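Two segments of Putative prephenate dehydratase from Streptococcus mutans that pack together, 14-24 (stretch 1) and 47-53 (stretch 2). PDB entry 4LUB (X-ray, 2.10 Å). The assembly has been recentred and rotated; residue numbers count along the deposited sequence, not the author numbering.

Stretch 1, residues 14-24: FTHNVALHAFP
Stretch 2 47-53: CFAIVPV

A helix packs across a strand through an apolar contact, centred on Ile 50 and finished at one end by a stacked pair of phenylalanines, with no hydrogen bond between the two stretches. Residues 14-22 are helical, with phi/psi near -65/-40, and Phe 23 leaves that conformation at -137/70, although its N still donates a hydrogen bond to Ala 19 O at 3.0 Å. Opposing them, Phe 48 to Pro 52 have extended phi/psi, Ile 50 at -120/123. The axes approach to 8.3 Å and their N-to-C directions differ by 134°, so the register runs backward: the CA atoms of Thr 15 and Val 51 lie 6.4 Å apart, those of Ala 19 and Ile 50 6.2 Å, and those of Phe 23 and Phe 48 9.4 Å.

Alternation along the extended chain turns Phe 48 and Ile 50 toward the helix and Ala 49 and Val 51 away. Ile 50 (chi1 m, chi2 p) gives up 104 Å² of the 334 Å² buried in total. Its CG2 meets Thr 15 CG2 at 3.6 Å and Val 18 CG1 at 3.9 Å, its CG1 lies 4.1 Å from Ala 19 CB, and its CD1 reaches the edge of the Phe 23 ring, 3.8 Å from CE2. Ala 19, with just a methyl group, suits the place where the backbones come close.

Thr 15 (m) sets its methyl CG2 3.2 Å from Ile 50 O, while its OG1 stands 3.7 Å from Pro 52 CD, a contact without a hydrogen bond. Val 18 (t) adds a compact branched surface.

Where the backbones diverge, large rings span the gap. Phe 23 (chi1 -60°, chi2 -74°) and Phe 48 (-66°, -86°) form an offset stack, centroids 4.8 Å apart and planes at 26°; Phe 23 CZ lies over one face of Phe 48, 3.4 Å from its CD2.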

# COMPACT_ATOMS: atom_id res chain seq x y z
N PHE B 14 3.58 -7.17 -22.40
CA PHE B 14 2.94 -5.87 -22.25
C PHE B 14 3.98 -4.76 -22.15
O PHE B 14 3.84 -3.72 -22.80
CB PHE B 14 2.03 -5.86 -21.01
CG PHE B 14 0.87 -6.82 -21.09
CD1 PHE B 14 -0.13 -6.63 -22.02
CD2 PHE B 14 0.78 -7.89 -20.22
CE1 PHE B 14 -1.20 -7.50 -22.10
CE2 PHE B 14 -0.28 -8.77 -20.29
CZ PHE B 14 -1.28 -8.57 -21.23
N THR B 15 5.02 -4.99 -21.36
CA THR B 15 6.08 -4.00 -21.18
C THR B 15 6.84 -3.76 -22.48
O THR B 15 7.23 -2.63 -22.78
CB THR B 15 7.06 -4.42 -20.06
OG1 THR B 15 6.32 -4.83 -18.90
CG2 THR B 15 7.95 -3.26 -19.67
N HIS B 16 7.03 -4.83 -23.24
CA HIS B 16 7.59 -4.73 -24.59
C HIS B 16 6.75 -3.80 -25.46
O HIS B 16 7.28 -2.89 -26.11
CB HIS B 16 7.69 -6.11 -25.25
CG HIS B 16 8.51 -6.11 -26.50
ND1 HIS B 16 8.63 -7.22 -27.31
CD2 HIS B 16 9.25 -5.14 -27.08
CE1 HIS B 16 9.40 -6.94 -28.33
NE2 HIS B 16 9.80 -5.68 -28.22
N ASN B 17 5.45 -4.05 -25.50
CA ASN B 17 4.52 -3.20 -26.22
C ASN B 17 4.63 -1.73 -25.80
O ASN B 17 4.60 -0.83 -26.64
CB ASN B 17 3.09 -3.70 -26.03
CG ASN B 17 2.11 -3.07 -27.00
OD1 ASN B 17 2.50 -2.53 -28.04
ND2 ASN B 17 0.82 -3.14 -26.67
N VAL B 18 4.78 -1.50 -24.50
CA VAL B 18 4.89 -0.14 -23.99
C VAL B 18 6.17 0.55 -24.47
O VAL B 18 6.16 1.72 -24.86
CB VAL B 18 4.83 -0.12 -22.44
CG1 VAL B 18 5.05 1.29 -21.90
CG2 VAL B 18 3.49 -0.68 -21.96
N ALA B 19 7.28 -0.20 -24.46
CA ALA B 19 8.58 0.37 -24.76
C ALA B 19 8.68 0.73 -26.25
O ALA B 19 9.35 1.70 -26.62
CB ALA B 19 9.69 -0.61 -24.37
N LEU B 20 7.98 -0.03 -27.08
CA LEU B 20 7.88 0.27 -28.52
C LEU B 20 7.31 1.65 -28.83
O LEU B 20 7.74 2.32 -29.75
CB LEU B 20 7.00 -0.78 -29.22
CG LEU B 20 7.55 -2.18 -29.50
CD1 LEU B 20 6.42 -3.19 -29.57
CD2 LEU B 20 8.32 -2.15 -30.81
N HIS B 21 6.31 2.05 -28.05
CA HIS B 21 5.61 3.30 -28.30
C HIS B 21 6.43 4.50 -27.83
O HIS B 21 6.42 5.56 -28.45
CB HIS B 21 4.25 3.27 -27.60
CG HIS B 21 3.28 2.32 -28.24
ND1 HIS B 21 3.46 0.95 -28.19
CD2 HIS B 21 2.15 2.53 -28.94
CE1 HIS B 21 2.47 0.36 -28.83
NE2 HIS B 21 1.66 1.29 -29.30
N ALA B 22 7.15 4.32 -26.72
CA ALA B 22 7.95 5.39 -26.16
C ALA B 22 9.18 5.65 -27.03
O ALA B 22 9.62 6.78 -27.18
CB ALA B 22 8.36 5.05 -24.73
N PHE B 23 9.72 4.57 -27.58
CA PHE B 23 11.00 4.60 -28.28
C PHE B 23 10.95 3.79 -29.58
O PHE B 23 11.56 2.73 -29.67
CB PHE B 23 12.11 4.08 -27.37
CG PHE B 23 12.28 4.88 -26.11
CD1 PHE B 23 12.87 6.13 -26.14
CD2 PHE B 23 11.83 4.39 -24.89
CE1 PHE B 23 13.02 6.87 -24.99
CE2 PHE B 23 11.98 5.13 -23.73
CZ PHE B 23 12.58 6.37 -23.78
N PRO B 24 10.20 4.28 -30.58
CA PRO B 24 9.98 3.46 -31.77
C PRO B 24 11.23 3.28 -32.64
O PRO B 24 11.34 2.27 -33.34
CB PRO B 24 8.91 4.24 -32.54
CG PRO B 24 9.06 5.65 -32.07
CD PRO B 24 9.46 5.55 -30.63
N CYS B 47 19.73 3.05 -21.98
CA CYS B 47 19.55 4.47 -21.91
C CYS B 47 18.35 4.92 -21.09
O CYS B 47 18.36 5.97 -20.44
CB CYS B 47 19.38 4.92 -23.35
SG CYS B 47 20.72 4.29 -24.40
N PHE B 48 17.34 4.06 -21.11
CA PHE B 48 16.08 4.21 -20.39
C PHE B 48 15.66 2.80 -20.02
O PHE B 48 16.06 1.85 -20.69
CB PHE B 48 14.98 4.89 -21.23
CG PHE B 48 15.26 6.32 -21.59
CD1 PHE B 48 14.91 7.35 -20.72
CD2 PHE B 48 15.87 6.65 -22.80
CE1 PHE B 48 15.18 8.67 -21.04
CE2 PHE B 48 16.13 7.96 -23.12
CZ PHE B 48 15.79 8.97 -22.24
N ALA B 49 14.87 2.65 -18.97
CA ALA B 49 14.29 1.36 -18.66
C ALA B 49 12.78 1.50 -18.54
O ALA B 49 12.30 2.54 -18.09
CB ALA B 49 14.90 0.80 -17.38
N ILE B 50 12.05 0.48 -18.96
CA ILE B 50 10.59 0.49 -18.89
C ILE B 50 10.11 -0.66 -18.03
O ILE B 50 10.44 -1.82 -18.27
CB ILE B 50 9.93 0.43 -20.30
CG1 ILE B 50 10.07 1.77 -21.01
CG2 ILE B 50 8.44 0.27 -20.18
CD1 ILE B 50 11.42 2.09 -21.55
N VAL B 51 9.34 -0.32 -17.00
CA VAL B 51 8.83 -1.29 -16.04
C VAL B 51 7.37 -1.00 -15.70
O VAL B 51 6.94 0.15 -15.71
CB VAL B 51 9.65 -1.30 -14.72
CG1 VAL B 51 11.10 -1.73 -14.97
CG2 VAL B 51 9.58 0.06 -14.01
N PRO B 52 6.59 -2.06 -15.41
CA PRO B 52 5.25 -1.88 -14.83
C PRO B 52 5.37 -1.36 -13.41
O PRO B 52 6.28 -1.79 -12.68
CB PRO B 52 4.66 -3.29 -14.85
CG PRO B 52 5.84 -4.20 -14.82
CD PRO B 52 6.96 -3.48 -15.52
N VAL B 53 4.55 -0.39 -13.02
CA VAL B 53 4.59 0.07 -11.63
C VAL B 53 3.29 -0.14 -10.85
O VAL B 53 3.33 -0.34 -9.65
CB VAL B 53 5.02 1.56 -11.55
CG1 VAL B 53 6.20 1.82 -12.48
CG2 VAL B 53 3.86 2.52 -11.83